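Local atomic coordinates of Lmo2470 protein (Listeria monocytogenes EGD-e, PDB entry 5HL3), a protein that binds calcium ions and, as the leucine-rich-repeat internalin InlP, interacts with afadin and facilitates crossing of the basement membrane by the bacterium. Residues D61-L66 / T87-I92; D126-S131 / T143-L148; A147-Y152 / I169-T174; D176-Q181 / D198-L203; M230-N235 / L252-L257. All coordinates share one frame; numbering follows the deposited sequence.

Interaction 1 (D61-L66 / T87-I92)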
# COMPACT_ATOMS: atom_id res chain seq x y z
N ASP A 61 11.77 -10.25 25.59
CA ASP A 61 12.68 -11.07 26.38
C ASP A 61 12.31 -12.53 26.41
O ASP A 61 13.20 -13.41 26.27
CB ASP A 61 12.78 -10.53 27.81
CG ASP A 61 13.59 -9.25 27.89
OD1 ASP A 61 14.30 -8.93 26.90
OD2 ASP A 61 13.53 -8.59 28.96
N SER A 62 11.04 -12.85 26.61
CA SER A 62 10.69 -14.27 26.61
C SER A 62 10.76 -14.91 25.22
O SER A 62 11.10 -16.09 25.11
CB SER A 62 9.39 -14.54 27.36
OG SER A 62 8.33 -13.68 27.01
N MSE A 63 10.48 -14.17 24.14
CA MSE A 63 10.61 -14.75 22.81
C MSE A 63 12.05 -15.13 22.55
O MSE A 63 12.33 -16.08 21.82
CB MSE A 63 10.07 -13.77 21.75
CG MSE A 63 9.85 -14.44 20.39
SE MSE A 63 8.41 -15.79 20.37
CE MSE A 63 6.94 -14.61 19.83
N GLN A 64 13.00 -14.38 23.11
CA GLN A 64 14.43 -14.67 22.96
C GLN A 64 14.80 -16.07 23.49
O GLN A 64 15.81 -16.64 23.06
CB GLN A 64 15.23 -13.62 23.73
CG GLN A 64 16.72 -13.68 23.50
CD GLN A 64 17.13 -12.88 22.30
OE1 GLN A 64 16.56 -11.79 22.01
NE2 GLN A 64 18.17 -13.35 21.63
N LEU A 65 14.01 -16.61 24.41
CA LEU A 65 14.26 -17.94 24.97
C LEU A 65 14.21 -19.03 23.90
O LEU A 65 14.65 -20.14 24.14
CB LEU A 65 13.29 -18.28 26.10
CG LEU A 65 13.30 -17.33 27.31
CD1 LEU A 65 12.06 -17.58 28.16
CD2 LEU A 65 14.58 -17.51 28.13
N LEU A 66 13.66 -18.74 22.72
CA LEU A 66 13.71 -19.70 21.63
C LEU A 66 15.13 -20.08 21.23
O LEU A 66 15.34 -21.16 20.65
CB LEU A 66 12.96 -19.16 20.39
CG LEU A 66 11.45 -19.08 20.47
CD1 LEU A 66 10.90 -18.40 19.22
CD2 LEU A 66 10.79 -20.44 20.64
N THR A 87 7.45 -6.41 20.70
CA THR A 87 7.59 -5.44 19.63
C THR A 87 8.59 -5.87 18.56
O THR A 87 8.81 -5.14 17.61
CB THR A 87 7.99 -4.05 20.16
OG1 THR A 87 9.28 -4.12 20.79
CG2 THR A 87 6.99 -3.53 21.19
N GLU A 88 9.17 -7.05 18.69
CA GLU A 88 10.16 -7.52 17.73
C GLU A 88 10.32 -9.02 17.81
O GLU A 88 10.39 -9.58 18.93
CB GLU A 88 11.48 -6.84 18.03
CG GLU A 88 12.65 -7.23 17.18
CD GLU A 88 13.82 -6.35 17.49
OE1 GLU A 88 14.71 -6.83 18.22
OE2 GLU A 88 13.77 -5.18 17.09
N PHE A 89 10.37 -9.70 16.66
CA PHE A 89 10.78 -11.10 16.66
C PHE A 89 12.30 -11.10 16.64
O PHE A 89 12.89 -10.46 15.78
CB PHE A 89 10.19 -11.89 15.48
CG PHE A 89 10.45 -13.35 15.59
CD1 PHE A 89 9.74 -14.13 16.49
CD2 PHE A 89 11.47 -13.95 14.89
CE1 PHE A 89 10.03 -15.48 16.66
CE2 PHE A 89 11.76 -15.28 15.05
CZ PHE A 89 11.04 -16.04 15.94
N PRO A 90 12.95 -11.77 17.59
CA PRO A 90 14.41 -11.65 17.68
C PRO A 90 15.19 -12.33 16.56
O PRO A 90 14.67 -13.24 15.91
CB PRO A 90 14.71 -12.30 19.03
CG PRO A 90 13.67 -13.37 19.13
CD PRO A 90 12.42 -12.72 18.58
N ASP A 91 16.41 -11.86 16.35
CA ASP A 91 17.34 -12.41 15.36
C ASP A 91 18.19 -13.46 16.10
O ASP A 91 19.26 -13.16 16.60
CB ASP A 91 18.20 -11.25 14.82
CG ASP A 91 19.02 -11.61 13.61
OD1 ASP A 91 18.86 -12.70 13.03
OD2 ASP A 91 19.85 -10.77 13.20
N ILE A 92 17.67 -14.68 16.23
CA ILE A 92 18.34 -15.75 16.98
C ILE A 92 18.98 -16.73 16.01
O ILE A 92 18.65 -16.72 14.81
CB ILE A 92 17.38 -16.46 17.96
CG1 ILE A 92 16.17 -17.07 17.21
CG2 ILE A 92 16.88 -15.47 19.02
CD1 ILE A 92 15.32 -17.97 18.05
O HOH W 1 19.00 -12.03 19.43
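Met63, a selenomethionine, meets Pro90 and Phe89 with its CG, 3.6 Å from Pro90 CD and 3.9 Å from Phe89 CE1, and crosses both side chains at about a right angle. CG stands anti to the backbone N (chi1 -165°), and further bends in the chain carry SE alongside the ring, 5.3 Å from the Phe89 centroid and 73° off its normal, an oblique Met-aromatic contact. Leu66 extends the apolar group through two atoms: CD1 nears CE1 and CZ of Phe89, while CB packs on Ile92 CD1 at 3.5 Å. This apolar seam belongs to the N-terminal end of the leucine-rich-repeat spiral, where the helical turns after edge strand 50-53 lie on the connection between strands 76-79 and 100-103. Helix 21-30 adds cover, Leu23 touching Met63 and Met27 touching Leu66.

No hydrogen bond joins the segments directly. The Gln64 amide packs alongside Pro90 and Ile92, with OE1 3.5 Å from Pro90 CB and NE2 3.6 Å from Ile92 CG2, and its polar link is through water: NE2 donates to a water at 2.7 Å that in turn donates to Asp91 O. Gln64 NE2 also hydrogen-bonds to Glu67 OE1.

Interaction 2 (D126-S131 / T143-L148)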
# COMPACT_ATOMS: atom_id res chain seq x y z
N ASP A 126 12.21 -15.52 2.71
CA ASP A 126 11.51 -15.28 1.42
C ASP A 126 10.41 -14.21 1.55
O ASP A 126 10.26 -13.38 0.65
CB ASP A 126 10.92 -16.63 0.94
CG ASP A 126 10.14 -16.51 -0.33
OD1 ASP A 126 8.94 -16.17 -0.25
OD2 ASP A 126 10.71 -16.79 -1.41
N THR A 127 9.64 -14.25 2.63
CA THR A 127 8.49 -13.37 2.81
C THR A 127 8.39 -12.88 4.23
O THR A 127 8.47 -13.68 5.17
CB THR A 127 7.17 -14.09 2.44
OG1 THR A 127 7.20 -14.48 1.05
CG2 THR A 127 5.95 -13.21 2.66
N ILE A 128 8.17 -11.57 4.38
CA ILE A 128 7.92 -10.92 5.67
C ILE A 128 6.60 -10.16 5.57
O ILE A 128 6.39 -9.41 4.64
CB ILE A 128 9.04 -9.97 6.08
CG1 ILE A 128 10.37 -10.74 6.27
CG2 ILE A 128 8.63 -9.21 7.35
CD1 ILE A 128 11.54 -9.83 6.56
N THR A 129 5.71 -10.39 6.54
CA THR A 129 4.41 -9.70 6.63
C THR A 129 4.24 -9.09 8.01
O THR A 129 4.30 -9.82 9.01
CB THR A 129 3.23 -10.65 6.41
OG1 THR A 129 3.36 -11.29 5.14
CG2 THR A 129 1.89 -9.92 6.45
N MSE A 130 4.02 -7.78 8.05
CA MSE A 130 3.83 -7.07 9.34
C MSE A 130 2.69 -6.08 9.26
O MSE A 130 2.49 -5.29 10.19
CB MSE A 130 5.10 -6.33 9.70
CG MSE A 130 6.28 -7.28 9.94
SE MSE A 130 7.98 -6.34 10.18
CE MSE A 130 7.70 -5.96 11.96
N SER A 131 1.92 -6.14 8.19
CA SER A 131 0.83 -5.19 7.94
C SER A 131 -0.12 -5.00 9.11
O SER A 131 -0.54 -5.93 9.78
CB SER A 131 0.02 -5.65 6.75
OG SER A 131 0.86 -5.77 5.60
N THR A 143 20.72 -6.22 4.72
CA THR A 143 22.02 -6.74 4.26
C THR A 143 22.15 -8.22 4.45
O THR A 143 23.14 -8.78 4.00
CB THR A 143 23.19 -6.06 5.01
OG1 THR A 143 23.00 -6.24 6.42
CG2 THR A 143 23.32 -4.58 4.68
N GLY A 144 21.19 -8.88 5.11
CA GLY A 144 21.32 -10.32 5.44
C GLY A 144 20.26 -11.25 4.86
O GLY A 144 20.20 -12.44 5.25
N MSE A 145 19.44 -10.76 3.94
CA MSE A 145 18.35 -11.57 3.38
C MSE A 145 18.38 -11.47 1.88
O MSE A 145 17.48 -10.91 1.24
CB MSE A 145 17.02 -11.11 3.96
CG MSE A 145 16.92 -11.45 5.45
SE MSE A 145 15.20 -11.02 6.29
CE MSE A 145 15.33 -9.08 6.18
N PRO A 146 19.37 -12.12 1.28
CA PRO A 146 19.56 -11.99 -0.16
C PRO A 146 18.46 -12.62 -1.00
O PRO A 146 18.35 -12.30 -2.20
CB PRO A 146 20.89 -12.69 -0.39
CG PRO A 146 21.01 -13.69 0.70
CD PRO A 146 20.41 -12.97 1.90
N ALA A 147 17.67 -13.52 -0.41
CA ALA A 147 16.65 -14.24 -1.15
C ALA A 147 15.25 -13.66 -0.93
O ALA A 147 14.26 -14.25 -1.34
CB ALA A 147 16.72 -15.70 -0.81
N LEU A 148 15.15 -12.49 -0.30
CA LEU A 148 13.84 -11.91 -0.02
C LEU A 148 13.05 -11.65 -1.31
O LEU A 148 13.58 -11.05 -2.24
CB LEU A 148 13.97 -10.61 0.79
CG LEU A 148 12.70 -10.11 1.48
CD1 LEU A 148 12.33 -11.03 2.62
CD2 LEU A 148 12.91 -8.70 1.99
O HOH W 2 13.45 -16.84 -1.53
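The tip of Ile128 is met by Met145, a selenomethionine that crosses it at about a right angle. The Met145 chain bends at the last torsion (chi3 -68°), and both SE and CE come to rest against Ile128 CD1; the SE to Ile128 CD1 distance is 3.9 Å. Met145 also touches Met125, which immediately precedes segment 126-131.

From Met145 the backbone folds into a type I beta turn that ends at Leu148, closed by Leu148 N donating to Met145 O at 3.2 Å, with Pro146 and Ala147 at its corner. This turn precedes strand 150-152, the next rung after strand 127-129 in the parallel sheet of the leucine-rich-repeat domain. The contact therefore joins the start of one coil to the strand of the coil before it.

At Ala147 the backbone carbonyl faces the start of the neighbouring coil, with O 4.0 Å from Asp126 CA. One water ties the two, donating to Ala147 O and to Asp126 OD2, each at 2.7 Å.

Leu148 lies closest to Asp126 along the backbones, CA to CA 4.3 Å. Although its CB points away from segment 126-131, CG is anti to the backbone N (chi1 -164°) and the chain then turns back, which brings CD1 to 3.7 Å from Asp126 O. The same methyl lies 4.2 Å from Ile128 CG1, so that Leu148 and Met145 meet different parts of one isoleucine: Leu148 the CG1 methylene and Met145 the CD1 methyl. Ile128 packs in addition on Leu151 of strand 150-152.

Interaction 3 (A147-Y152 / I169-T174)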
# COMPACT_ATOMS: atom_id res chain seq x y z
N ALA A 147 17.67 -13.52 -0.41
CA ALA A 147 16.65 -14.24 -1.15
C ALA A 147 15.25 -13.66 -0.93
O ALA A 147 14.26 -14.25 -1.34
CB ALA A 147 16.72 -15.70 -0.81
N LEU A 148 15.15 -12.49 -0.30
CA LEU A 148 13.84 -11.91 -0.02
C LEU A 148 13.05 -11.65 -1.31
O LEU A 148 13.58 -11.05 -2.24
CB LEU A 148 13.97 -10.61 0.79
CG LEU A 148 12.70 -10.11 1.48
CD1 LEU A 148 12.33 -11.03 2.62
CD2 LEU A 148 12.91 -8.70 1.99
N LYS A 149 11.80 -12.11 -1.36
CA LYS A 149 10.94 -11.98 -2.54
C LYS A 149 9.65 -11.21 -2.33
O LYS A 149 9.12 -10.61 -3.28
CB LYS A 149 10.62 -13.37 -3.11
CG LYS A 149 11.81 -13.96 -3.83
CD LYS A 149 11.51 -15.31 -4.46
CE LYS A 149 12.73 -15.86 -5.13
NZ LYS A 149 12.51 -17.18 -5.77
N GLN A 150 9.14 -11.19 -1.09
CA GLN A 150 7.87 -10.51 -0.82
C GLN A 150 7.94 -9.76 0.48
O GLN A 150 8.37 -10.31 1.51
CB GLN A 150 6.69 -11.48 -0.78
CG GLN A 150 6.59 -12.40 -1.97
CD GLN A 150 5.34 -13.25 -1.91
OE1 GLN A 150 5.13 -14.00 -0.96
NE2 GLN A 150 4.48 -13.11 -2.89
N LEU A 151 7.45 -8.52 0.47
CA LEU A 151 7.47 -7.67 1.64
C LEU A 151 6.10 -6.99 1.78
O LEU A 151 5.74 -6.16 0.93
CB LEU A 151 8.62 -6.68 1.52
CG LEU A 151 8.92 -5.80 2.70
CD1 LEU A 151 9.16 -6.59 3.97
CD2 LEU A 151 10.13 -4.92 2.36
N TYR A 152 5.34 -7.38 2.81
CA TYR A 152 3.99 -6.87 3.06
C TYR A 152 4.06 -5.95 4.27
O TYR A 152 4.19 -6.43 5.42
CB TYR A 152 3.03 -8.02 3.27
CG TYR A 152 2.85 -8.88 2.04
CD1 TYR A 152 2.01 -8.50 1.01
CD2 TYR A 152 3.54 -10.11 1.90
CE1 TYR A 152 1.87 -9.30 -0.11
CE2 TYR A 152 3.37 -10.89 0.78
CZ TYR A 152 2.55 -10.48 -0.22
OH TYR A 152 2.43 -11.30 -1.36
N ILE A 169 18.45 -6.65 -2.00
CA ILE A 169 17.37 -7.64 -2.13
C ILE A 169 16.97 -7.76 -3.61
O ILE A 169 15.84 -7.44 -4.01
CB ILE A 169 16.17 -7.35 -1.20
CG1 ILE A 169 15.64 -5.91 -1.36
CG2 ILE A 169 16.57 -7.61 0.26
CD1 ILE A 169 14.34 -5.65 -0.64
N PRO A 170 17.90 -8.27 -4.45
CA PRO A 170 17.69 -8.28 -5.89
C PRO A 170 16.57 -9.14 -6.40
O PRO A 170 16.12 -8.93 -7.54
CB PRO A 170 19.01 -8.84 -6.42
CG PRO A 170 19.57 -9.65 -5.31
CD PRO A 170 19.20 -8.87 -4.07
N LEU A 171 16.08 -10.06 -5.57
CA LEU A 171 15.01 -10.95 -6.01
C LEU A 171 13.62 -10.47 -5.66
O LEU A 171 12.64 -11.15 -5.98
CB LEU A 171 15.24 -12.35 -5.43
CG LEU A 171 16.57 -12.99 -5.79
CD1 LEU A 171 16.62 -14.42 -5.29
CD2 LEU A 171 16.79 -12.96 -7.27
N LEU A 172 13.49 -9.27 -5.10
CA LEU A 172 12.15 -8.83 -4.67
C LEU A 172 11.14 -8.79 -5.82
O LEU A 172 11.41 -8.19 -6.87
CB LEU A 172 12.25 -7.46 -3.99
CG LEU A 172 11.02 -7.03 -3.20
CD1 LEU A 172 10.94 -7.82 -1.91
CD2 LEU A 172 11.05 -5.53 -2.91
N ILE A 173 9.98 -9.40 -5.61
CA ILE A 173 8.91 -9.47 -6.62
C ILE A 173 7.68 -8.65 -6.20
O ILE A 173 7.01 -8.07 -7.07
CB ILE A 173 8.49 -10.95 -6.85
CG1 ILE A 173 9.65 -11.75 -7.44
CG2 ILE A 173 7.25 -11.06 -7.74
CD1 ILE A 173 9.41 -13.23 -7.36
N THR A 174 7.35 -8.62 -4.90
CA THR A 174 6.15 -7.98 -4.39
C THR A 174 6.48 -7.04 -3.27
O THR A 174 7.15 -7.43 -2.31
CB THR A 174 5.10 -9.02 -3.89
OG1 THR A 174 4.68 -9.82 -5.00
CG2 THR A 174 3.88 -8.34 -3.27
O HOH W 3 5.27 -12.44 -5.27
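Gln150 and Thr174 lie side by side, pointing the same way from a parallel beta bridge. A water 2.6 Å from Gln150 NE2 links it to Thr174 OG1, but this holds for one of two Gln150 conformers and is uncertain; in the same conformer OE1 bonds to Thr127 OG1 of the preceding strand. The Thr174 and Tyr152 side chains cross obliquely, with Thr174 CG2 3.8 Å from Tyr152 OH. Lys149 runs fully extended beside Ile173 in the same direction, and its CG passes 3.6 Å from Leu171 O.

On the inner side, Leu148 and Ile169 are also side by side, with Leu148 CB 4.0 Å from Ile169 CG2. Leu172, its CG anti to the backbone N (chi1 -166°), turns CD1 to 3.6 Å from Lys149 O. That carbonyl is gripped by two donors: Ile173 N at 2.8 Å is tilted from its plane, whereas Thr174 N at 3.1 Å comes almost head-on to the oxygen. Leu151 N then donates to Thr174 O at 3.0 Å, fixing the register.

Leu148, Leu151, Ile169 and Leu172 are buried inside, while Gln150 and Thr174 share the other face; with parallel strands joined one coil to the next, this is the pattern of a leucine-rich-repeat solenoid.

Interaction 4 (D176-Q181 / D198-L203)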
# COMPACT_ATOMS: atom_id res chain seq x y z
N ASP A 176 4.24 -4.37 -0.93
CA ASP A 176 2.95 -3.77 -0.54
C ASP A 176 3.21 -2.73 0.53
O ASP A 176 3.53 -3.08 1.67
CB ASP A 176 1.96 -4.83 -0.06
CG ASP A 176 0.61 -4.25 0.38
OD1 ASP A 176 0.37 -3.03 0.25
OD2 ASP A 176 -0.21 -5.05 0.89
N LEU A 177 3.09 -1.46 0.16
CA LEU A 177 3.27 -0.30 1.05
C LEU A 177 1.97 0.51 1.11
O LEU A 177 2.00 1.74 1.38
CB LEU A 177 4.44 0.56 0.59
CG LEU A 177 5.82 -0.06 0.86
CD1 LEU A 177 6.87 0.59 -0.02
CD2 LEU A 177 6.15 0.01 2.33
N SER A 178 0.83 -0.16 0.87
CA SER A 178 -0.44 0.55 0.85
C SER A 178 -0.77 1.08 2.25
O SER A 178 -0.30 0.58 3.24
CB SER A 178 -1.56 -0.34 0.34
OG SER A 178 -1.68 -1.52 1.14
N SER A 179 -1.67 2.05 2.30
CA SER A 179 -2.17 2.61 3.56
C SER A 179 -1.08 3.10 4.47
O SER A 179 -1.14 2.88 5.68
CB SER A 179 -3.09 1.59 4.29
OG SER A 179 -4.30 1.45 3.56
N ASN A 180 -0.14 3.86 3.92
CA ASN A 180 0.93 4.50 4.70
C ASN A 180 0.86 6.00 4.48
O ASN A 180 -0.18 6.51 4.07
CB ASN A 180 2.29 3.84 4.39
CG ASN A 180 2.45 2.51 5.08
OD1 ASN A 180 2.41 2.45 6.31
ND2 ASN A 180 2.62 1.46 4.30
N GLN A 181 1.94 6.71 4.80
CA GLN A 181 1.98 8.18 4.69
C GLN A 181 3.13 8.59 3.77
O GLN A 181 3.78 9.61 3.99
CB GLN A 181 2.12 8.81 6.09
CG GLN A 181 0.89 8.50 6.95
CD GLN A 181 0.71 9.32 8.24
OE1 GLN A 181 -0.29 9.11 8.96
NE2 GLN A 181 1.60 10.23 8.53
N ASP A 198 2.24 -2.00 -4.69
CA ASP A 198 0.96 -1.46 -4.17
C ASP A 198 1.23 -0.25 -3.30
O ASP A 198 1.80 -0.37 -2.22
CB ASP A 198 0.17 -2.53 -3.41
CG ASP A 198 -1.29 -2.14 -3.20
OD1 ASP A 198 -1.62 -0.95 -3.39
OD2 ASP A 198 -2.12 -3.02 -2.83
N LEU A 199 0.80 0.91 -3.78
CA LEU A 199 0.99 2.21 -3.08
C LEU A 199 -0.34 2.89 -2.84
O LEU A 199 -0.38 4.09 -2.58
CB LEU A 199 1.92 3.08 -3.88
CG LEU A 199 3.33 2.53 -4.08
CD1 LEU A 199 4.12 3.36 -5.05
CD2 LEU A 199 4.04 2.44 -2.77
N ASN A 200 -1.44 2.15 -2.89
CA ASN A 200 -2.74 2.77 -2.69
C ASN A 200 -2.86 3.40 -1.31
O ASN A 200 -2.27 2.91 -0.36
CB ASN A 200 -3.89 1.82 -3.03
CG ASN A 200 -4.31 0.91 -1.89
OD1 ASN A 200 -5.10 1.32 -1.01
ND2 ASN A 200 -3.94 -0.34 -1.98
N ALA A 201 -3.62 4.48 -1.20
CA ALA A 201 -3.87 5.14 0.11
C ALA A 201 -2.59 5.64 0.77
O ALA A 201 -2.31 5.41 1.95
CB ALA A 201 -4.70 4.25 1.05
N ASN A 202 -1.79 6.34 -0.01
CA ASN A 202 -0.64 7.10 0.50
C ASN A 202 -0.89 8.59 0.22
O ASN A 202 -2.04 8.99 0.05
CB ASN A 202 0.68 6.55 -0.07
CG ASN A 202 1.17 5.35 0.70
OD1 ASN A 202 1.74 5.48 1.78
ND2 ASN A 202 0.93 4.17 0.18
N LEU A 203 0.17 9.39 0.28
CA LEU A 203 0.10 10.86 0.11
C LEU A 203 0.96 11.30 -1.05
O LEU A 203 1.49 12.40 -1.06
CB LEU A 203 0.57 11.52 1.41
CG LEU A 203 -0.20 11.12 2.70
CD1 LEU A 203 0.41 11.74 3.95
CD2 LEU A 203 -1.68 11.47 2.60
O HOH W 4 -4.27 -2.27 0.53
O HOH W 5 -5.21 0.19 1.44
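Asn202 reaches from its own coil to the preceding one, donating through ND2 to Leu177 O at 2.9 Å with a nearly straight N-H...O angle of 170°. This is a rung of the asparagine ladder of leucine-rich-repeat proteins. The other N-H of the amide bonds to Leu199 O in its own coil, and both acceptors lie in the amide plane. Asn180 is the equivalent residue one coil earlier: its ND2 bonds to Leu177 O from the face opposite to that used by Asn202, and also to Met153 O, while its OD1 accepts from Met156 N and Ile158 N. The ladder continues with Asn224, which bonds to Leu199 O.

Packing is close in this part. The backbones run almost parallel (4° apart), bonded by Leu177 N to Asp198 O and by Ser179 N to Asn200 O, both 2.9 Å, and inside them Leu177 CB touches Leu199 CD2 at 3.9 Å.

The other side is more open and is bridged by water. Asp176 and Asp198 lie side by side, Asp176 OD1 4.0 Å from Asp198 OD2. Each OD1 forms an Asx turn with the backbone N two residues on and accepts a second hydrogen bond, Asp176 OD1 from Ser178 OG and Asp198 OD1 from Asn200 ND2, which probably offsets the repulsion. Ser178 OG, between its backbone N and carbonyl carbon (chi1 58°), is placed for this bond. One water links Ser178 OG to Asn200 ND2. Another lies 2.6 Å from Ser179 OG and donates to Asn200 OD1 at 2.7 Å.

Interaction 5 (M230-N235 / L252-L257)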
# COMPACT_ATOMS: atom_id res chain seq x y z
N MSE A 230 0.71 13.95 -14.09
CA MSE A 230 1.75 13.13 -13.44
C MSE A 230 2.77 12.74 -14.48
O MSE A 230 2.63 12.99 -15.67
CB MSE A 230 1.16 11.90 -12.74
CG MSE A 230 0.52 10.95 -13.75
SE MSE A 230 -0.09 9.31 -12.89
CE MSE A 230 1.67 8.63 -12.42
N VAL A 231 3.82 12.08 -14.01
CA VAL A 231 4.85 11.58 -14.89
C VAL A 231 4.26 10.67 -15.97
O VAL A 231 3.36 9.87 -15.70
CB VAL A 231 5.92 10.82 -14.05
CG1 VAL A 231 5.36 9.62 -13.34
CG2 VAL A 231 7.09 10.44 -14.90
N ASN A 232 4.76 10.80 -17.18
CA ASN A 232 4.30 10.00 -18.33
C ASN A 232 5.33 8.91 -18.57
O ASN A 232 6.29 9.13 -19.29
CB ASN A 232 4.06 10.91 -19.53
CG ASN A 232 3.23 10.26 -20.64
OD1 ASN A 232 2.81 9.12 -20.53
ND2 ASN A 232 3.02 11.01 -21.74
N TYR A 233 5.14 7.77 -17.90
CA TYR A 233 6.15 6.71 -17.85
C TYR A 233 6.72 6.35 -19.19
O TYR A 233 5.98 6.09 -20.15
CB TYR A 233 5.59 5.45 -17.19
CG TYR A 233 5.17 5.62 -15.77
CD1 TYR A 233 6.09 5.89 -14.78
CD2 TYR A 233 3.83 5.52 -15.39
CE1 TYR A 233 5.71 6.04 -13.47
CE2 TYR A 233 3.43 5.68 -14.09
CZ TYR A 233 4.37 5.95 -13.13
OH TYR A 233 3.98 6.12 -11.83
N THR A 234 8.05 6.30 -19.28
CA THR A 234 8.73 5.97 -20.52
C THR A 234 9.37 4.58 -20.56
O THR A 234 9.74 4.13 -21.66
CB THR A 234 9.85 7.00 -20.82
OG1 THR A 234 10.80 7.03 -19.75
CG2 THR A 234 9.29 8.39 -21.03
N ASN A 235 9.50 3.91 -19.42
CA ASN A 235 10.19 2.62 -19.35
C ASN A 235 9.54 1.60 -18.43
O ASN A 235 10.19 0.99 -17.59
CB ASN A 235 11.65 2.81 -18.94
CG ASN A 235 12.48 3.47 -20.03
OD1 ASN A 235 12.78 2.87 -21.06
ND2 ASN A 235 12.89 4.69 -19.80
N LEU A 252 -4.51 12.18 -18.11
CA LEU A 252 -3.85 10.89 -17.81
C LEU A 252 -2.56 10.76 -18.62
O LEU A 252 -2.44 11.32 -19.72
CB LEU A 252 -4.77 9.74 -18.16
CG LEU A 252 -6.12 9.77 -17.43
CD1 LEU A 252 -7.11 8.75 -18.01
CD2 LEU A 252 -5.93 9.60 -15.94
N PRO A 253 -1.61 9.95 -18.13
CA PRO A 253 -0.34 9.78 -18.86
C PRO A 253 -0.53 8.98 -20.13
O PRO A 253 -0.84 7.77 -20.09
CB PRO A 253 0.56 9.07 -17.84
CG PRO A 253 -0.37 8.42 -16.89
CD PRO A 253 -1.56 9.33 -16.79
N SER A 254 -0.28 9.63 -21.25
CA SER A 254 -0.61 9.07 -22.54
C SER A 254 0.15 7.80 -22.92
O SER A 254 -0.38 6.94 -23.63
CB SER A 254 -0.46 10.13 -23.65
OG SER A 254 0.90 10.51 -23.85
N ASN A 255 1.39 7.66 -22.45
CA ASN A 255 2.20 6.50 -22.83
C ASN A 255 1.67 5.16 -22.33
O ASN A 255 1.95 4.14 -22.91
CB ASN A 255 3.64 6.63 -22.34
CG ASN A 255 4.38 7.76 -22.99
OD1 ASN A 255 4.01 8.25 -24.08
ND2 ASN A 255 5.47 8.18 -22.36
N VAL A 256 0.88 5.21 -21.27
CA VAL A 256 0.37 4.01 -20.61
C VAL A 256 -1.14 4.03 -20.48
O VAL A 256 -1.71 3.30 -19.67
CB VAL A 256 1.05 3.85 -19.23
CG1 VAL A 256 2.54 3.60 -19.39
CG2 VAL A 256 0.78 5.04 -18.32
N LEU A 257 -1.81 4.81 -21.32
CA LEU A 257 -3.27 4.95 -21.21
C LEU A 257 -4.02 3.63 -21.31
O LEU A 257 -5.03 3.42 -20.63
CB LEU A 257 -3.76 5.96 -22.28
CG LEU A 257 -5.26 6.30 -22.25
CD1 LEU A 257 -5.80 6.73 -20.91
CD2 LEU A 257 -5.56 7.31 -23.36
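Asn232 meets the 3-10 turn at 254-257 with both ends of its amide. OD1 accepts from Asn255 N at 2.8 Å, the donor lying in the carbonyl plane on a lone pair, and ND2 donates to Ser254 OG at 3.0 Å. CG anti to the backbone N (chi1 -164°) sets the amide against the turn. The Asn255 side chain adds to this: its amide stacks on that of Asn232, planes 25° apart, and ND2 donates to Tyr233 O at 3.1 Å from above the carbonyl plane, with a weak bond to Asn232 O.

Beside this polar group, Pro253 packs its CB on Val231 O (3.6 Å) and its CD on CG of the selenomethionine Met230 (4.0 Å). Val256 sets CG1 4.2 Å from Tyr233 CB and CG2 at the edge of the Tyr233 ring.

Further out, Tyr233 OH bonds to Thr207 OG1 and Thr234 OG1 to Asp209 OD2 of the preceding coil. Pro253 touches Ile260 in strand 260-261, the last of the parallel repeat sheet.

The two stacked amides give the turn a directional hold: each asparagine donates from its side chain, and Asn232 OD1 also accepts from a backbone N-H, so rotation of either amide would break bonds.

In the fold
The five contacts follow one another along the leucine-rich-repeat solenoid, from its N-terminal end at interaction 1 to its last coils at interaction 5; the centres of interactions 1 and 5 are about 46 Å apart. Interactions 2 and 3 join consecutive coils: they share Ala147 and Leu148, their centres are about 6 Å apart, and Asp126 O probably bonds to Lys149 N (2.8 Å). Interaction 3 passes on to interaction 4 where Leu151 O probably accepts from Asp176 N. Calcium lies near two of the contacts. In interaction 4 the Gln181 side chain is about 7 Å from a bound calcium ion, and in interaction 3 that of Ile169 is about 10 Å from one.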